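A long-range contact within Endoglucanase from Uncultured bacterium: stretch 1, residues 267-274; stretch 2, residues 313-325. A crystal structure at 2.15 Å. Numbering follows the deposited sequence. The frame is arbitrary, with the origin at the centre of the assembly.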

# COMPACT_ATOMS: atom_id res chain seq x y z
N VAL A 267 15.29 -4.70 20.51
CA VAL A 267 15.77 -4.35 19.18
C VAL A 267 16.46 -5.59 18.64
O VAL A 267 17.42 -6.08 19.24
CB VAL A 267 16.77 -3.19 19.28
CG1 VAL A 267 17.42 -2.90 17.92
CG2 VAL A 267 16.07 -1.97 19.86
N TYR A 268 15.88 -6.17 17.61
CA TYR A 268 16.35 -7.44 17.06
C TYR A 268 17.54 -7.22 16.13
O TYR A 268 17.84 -6.08 15.75
CB TYR A 268 15.20 -8.14 16.35
CG TYR A 268 14.16 -8.69 17.32
CD1 TYR A 268 13.30 -7.83 17.99
CD2 TYR A 268 14.17 -10.03 17.70
CE1 TYR A 268 12.39 -8.30 18.89
CE2 TYR A 268 13.25 -10.51 18.61
CZ TYR A 268 12.37 -9.64 19.20
OH TYR A 268 11.49 -10.09 20.13
N ARG A 269 18.20 -8.30 15.74
CA ARG A 269 19.54 -8.24 15.17
C ARG A 269 19.51 -7.65 13.76
O ARG A 269 18.48 -7.70 13.08
CB ARG A 269 20.12 -9.65 15.10
CG ARG A 269 19.44 -10.52 14.03
CD ARG A 269 19.97 -11.93 14.04
NE ARG A 269 19.76 -12.56 15.33
CZ ARG A 269 20.52 -13.54 15.81
NH1 ARG A 269 21.53 -14.04 15.08
NH2 ARG A 269 20.26 -14.04 17.01
N ILE A 270 20.64 -7.09 13.33
CA ILE A 270 20.72 -6.49 12.01
C ILE A 270 20.50 -7.52 10.89
O ILE A 270 20.74 -8.72 11.06
CB ILE A 270 22.04 -5.77 11.77
CG1 ILE A 270 23.22 -6.75 11.84
CG2 ILE A 270 22.23 -4.62 12.77
CD1 ILE A 270 23.89 -7.06 10.49
N THR A 271 20.24 -6.98 9.70
CA THR A 271 20.04 -7.75 8.51
C THR A 271 20.58 -6.87 7.37
O THR A 271 20.52 -5.64 7.45
CB THR A 271 18.54 -7.93 8.35
OG1 THR A 271 18.15 -9.26 8.74
CG2 THR A 271 18.06 -7.56 7.03
N THR A 272 21.19 -7.50 6.36
CA THR A 272 21.67 -6.76 5.19
C THR A 272 20.54 -6.26 4.29
O THR A 272 20.65 -5.17 3.76
CB THR A 272 22.68 -7.57 4.35
OG1 THR A 272 22.16 -8.89 4.12
CG2 THR A 272 24.00 -7.69 5.11
N GLN A 273 19.46 -7.03 4.11
CA GLN A 273 18.28 -6.49 3.38
C GLN A 273 17.71 -5.22 4.00
O GLN A 273 17.36 -4.28 3.29
CB GLN A 273 17.18 -7.56 3.14
CG GLN A 273 16.56 -8.17 4.39
CD GLN A 273 15.24 -7.51 4.79
OE1 GLN A 273 14.83 -6.49 4.22
NE2 GLN A 273 14.59 -8.07 5.82
N ASP A 274 17.60 -5.19 5.33
CA ASP A 274 17.14 -4.00 6.01
C ASP A 274 18.13 -2.87 5.81
O ASP A 274 17.72 -1.71 5.65
CB ASP A 274 16.90 -4.26 7.51
CG ASP A 274 15.67 -5.12 7.78
OD1 ASP A 274 14.57 -4.75 7.30
OD2 ASP A 274 15.78 -6.13 8.53
N ALA A 313 31.23 -4.35 2.50
CA ALA A 313 32.22 -5.08 3.29
C ALA A 313 31.61 -6.36 3.83
O ALA A 313 32.21 -7.04 4.66
CB ALA A 313 32.74 -4.23 4.46
N SER A 314 30.38 -6.65 3.46
CA SER A 314 29.66 -7.71 4.16
C SER A 314 28.92 -8.61 3.17
O SER A 314 28.39 -8.12 2.18
CB SER A 314 28.69 -7.07 5.15
OG SER A 314 27.84 -8.07 5.69
N GLY A 315 28.95 -9.92 3.40
CA GLY A 315 28.10 -10.88 2.68
C GLY A 315 26.67 -10.80 3.22
O GLY A 315 26.37 -10.00 4.11
N PRO A 316 25.77 -11.61 2.67
CA PRO A 316 24.40 -11.66 3.13
C PRO A 316 24.34 -11.94 4.62
O PRO A 316 25.00 -12.85 5.10
CB PRO A 316 23.84 -12.85 2.35
CG PRO A 316 24.61 -12.78 1.03
CD PRO A 316 26.00 -12.43 1.46
N ILE A 317 23.57 -11.15 5.36
CA ILE A 317 23.23 -11.49 6.72
C ILE A 317 21.72 -11.51 6.85
O ILE A 317 21.07 -10.47 6.98
CB ILE A 317 23.83 -10.47 7.73
CG1 ILE A 317 25.36 -10.45 7.57
CG2 ILE A 317 23.43 -10.83 9.19
CD1 ILE A 317 26.06 -9.39 8.41
N LEU A 318 21.15 -12.70 6.82
CA LEU A 318 19.74 -12.83 6.71
C LEU A 318 19.25 -13.90 7.67
O LEU A 318 18.61 -14.87 7.27
CB LEU A 318 19.36 -13.16 5.26
CG LEU A 318 19.78 -12.05 4.27
CD1 LEU A 318 19.70 -12.48 2.82
CD2 LEU A 318 18.94 -10.80 4.47
N ASP A 319 19.55 -13.73 8.95
CA ASP A 319 19.15 -14.71 9.97
C ASP A 319 17.89 -14.29 10.68
O ASP A 319 17.83 -13.20 11.27
CB ASP A 319 20.26 -14.87 11.01
CG ASP A 319 21.55 -15.33 10.39
OD1 ASP A 319 21.51 -16.26 9.54
OD2 ASP A 319 22.61 -14.80 10.79
N TYR A 320 16.93 -15.19 10.72
CA TYR A 320 15.63 -14.92 11.32
C TYR A 320 15.27 -16.03 12.31
O TYR A 320 14.38 -16.83 12.05
CB TYR A 320 14.55 -14.77 10.24
CG TYR A 320 14.85 -13.68 9.19
CD1 TYR A 320 14.64 -12.34 9.47
CD2 TYR A 320 15.36 -14.02 7.94
CE1 TYR A 320 14.92 -11.36 8.52
CE2 TYR A 320 15.68 -13.05 7.00
CZ TYR A 320 15.41 -11.73 7.27
OH TYR A 320 15.71 -10.77 6.33
N PRO A 321 15.93 -16.06 13.47
CA PRO A 321 15.69 -17.18 14.38
C PRO A 321 14.21 -17.26 14.72
O PRO A 321 13.57 -16.24 15.00
CB PRO A 321 16.49 -16.81 15.64
CG PRO A 321 17.33 -15.64 15.29
CD PRO A 321 16.72 -14.98 14.09
N ALA A 322 13.66 -18.47 14.70
CA ALA A 322 12.24 -18.66 14.94
C ALA A 322 11.79 -18.05 16.27
O ALA A 322 10.64 -17.62 16.41
CB ALA A 322 11.88 -20.19 14.88
N GLU A 323 12.69 -18.00 17.23
CA GLU A 323 12.33 -17.44 18.54
C GLU A 323 12.19 -15.91 18.57
O GLU A 323 11.57 -15.36 19.47
CB GLU A 323 13.27 -17.93 19.64
CG GLU A 323 14.68 -17.40 19.55
CD GLU A 323 15.61 -18.31 18.74
OE1 GLU A 323 15.12 -19.30 18.15
OE2 GLU A 323 16.82 -17.99 18.66
N ASP A 324 12.78 -15.23 17.59
CA ASP A 324 12.58 -13.80 17.44
C ASP A 324 11.14 -13.44 17.03
O ASP A 324 10.76 -12.27 17.01
CB ASP A 324 13.56 -13.24 16.40
CG ASP A 324 14.98 -13.20 16.91
OD1 ASP A 324 15.23 -13.65 18.05
OD2 ASP A 324 15.86 -12.70 16.16
N ASN A 325 10.35 -14.46 16.68
CA ASN A 325 8.95 -14.24 16.30
C ASN A 325 7.93 -14.40 17.40
O ASN A 325 6.75 -14.49 17.11
CB ASN A 325 8.57 -15.14 15.12
CG ASN A 325 9.54 -14.99 13.98
OD1 ASN A 325 9.84 -15.96 13.29
ND2 ASN A 325 10.16 -13.82 13.88
O HOH W 1 8.94 -10.56 19.10
O HOH W 2 11.34 -12.56 20.65
O HOH W 3 16.65 -10.35 12.07
O HOH W 4 18.13 -13.79 18.23
O HOH W 5 22.92 -12.89 12.34
O HOH W 6 20.22 -11.54 10.67

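A loop leading into a helix meets a mostly irregular stretch, and the register runs antiparallel: Tyr268 lies nearest Asp324, with CA atoms 7.4 Å apart, while Thr272 lies nearest Ile317, with CA atoms 5.2 Å apart. The gap is wide at the first end and narrow at the second; waters and long side chains span the former, and direct hydrogen bonds, one backbone to backbone and one backbone to side chain, close the latter.

Tyr268 points toward stretch 2 and sets its ring edge against the carboxylate of Asp324 (CD2 to CG, 3.4 Å). Its hydroxyl reaches the backbone through two waters, one donating to Asp324 O and the other to Glu323 O.

Arg269 spreads its charge over several partners. Its NE forms a long salt bridge with Asp324 OD2 at 4.0 Å, and one guanidinium face carries Pro321 CG, 3.8 Å from NH2. Water 4 links NH2 to Asp324 OD1; water 5 links NH1 to Asp319 OD2, a carboxylate too distant for a direct salt bridge.

At Ile270 the roles split. The side chain meets Ile317 in an apolar contact (CD1 to CD1, 3.8 Å), while the carbonyl accepts from water 6, which in turn accepts from Asp319 N.

Thr271 precedes the helix, but its side chain makes no capping bond; its OG1 is buried without a partner. Its CA makes a CA-H...O contact with Ile317 O at 3.3 Å.

Thr272 is the clasp. Its N donates to Ile317 O at 3.0 Å, and its OG1, with chi1 in p, accepts from Ile317 N at 2.9 Å, so one residue satisfies both backbone polar groups of another. Its CG2 packs 3.8 Å from Ile317 CB.

Gln273 starts sideways, but its end comes nearer: NE2 donates to Tyr320 OH at 3.0 Å, near the ring plane, while CG rests 3.5 Å from Leu318 CD2.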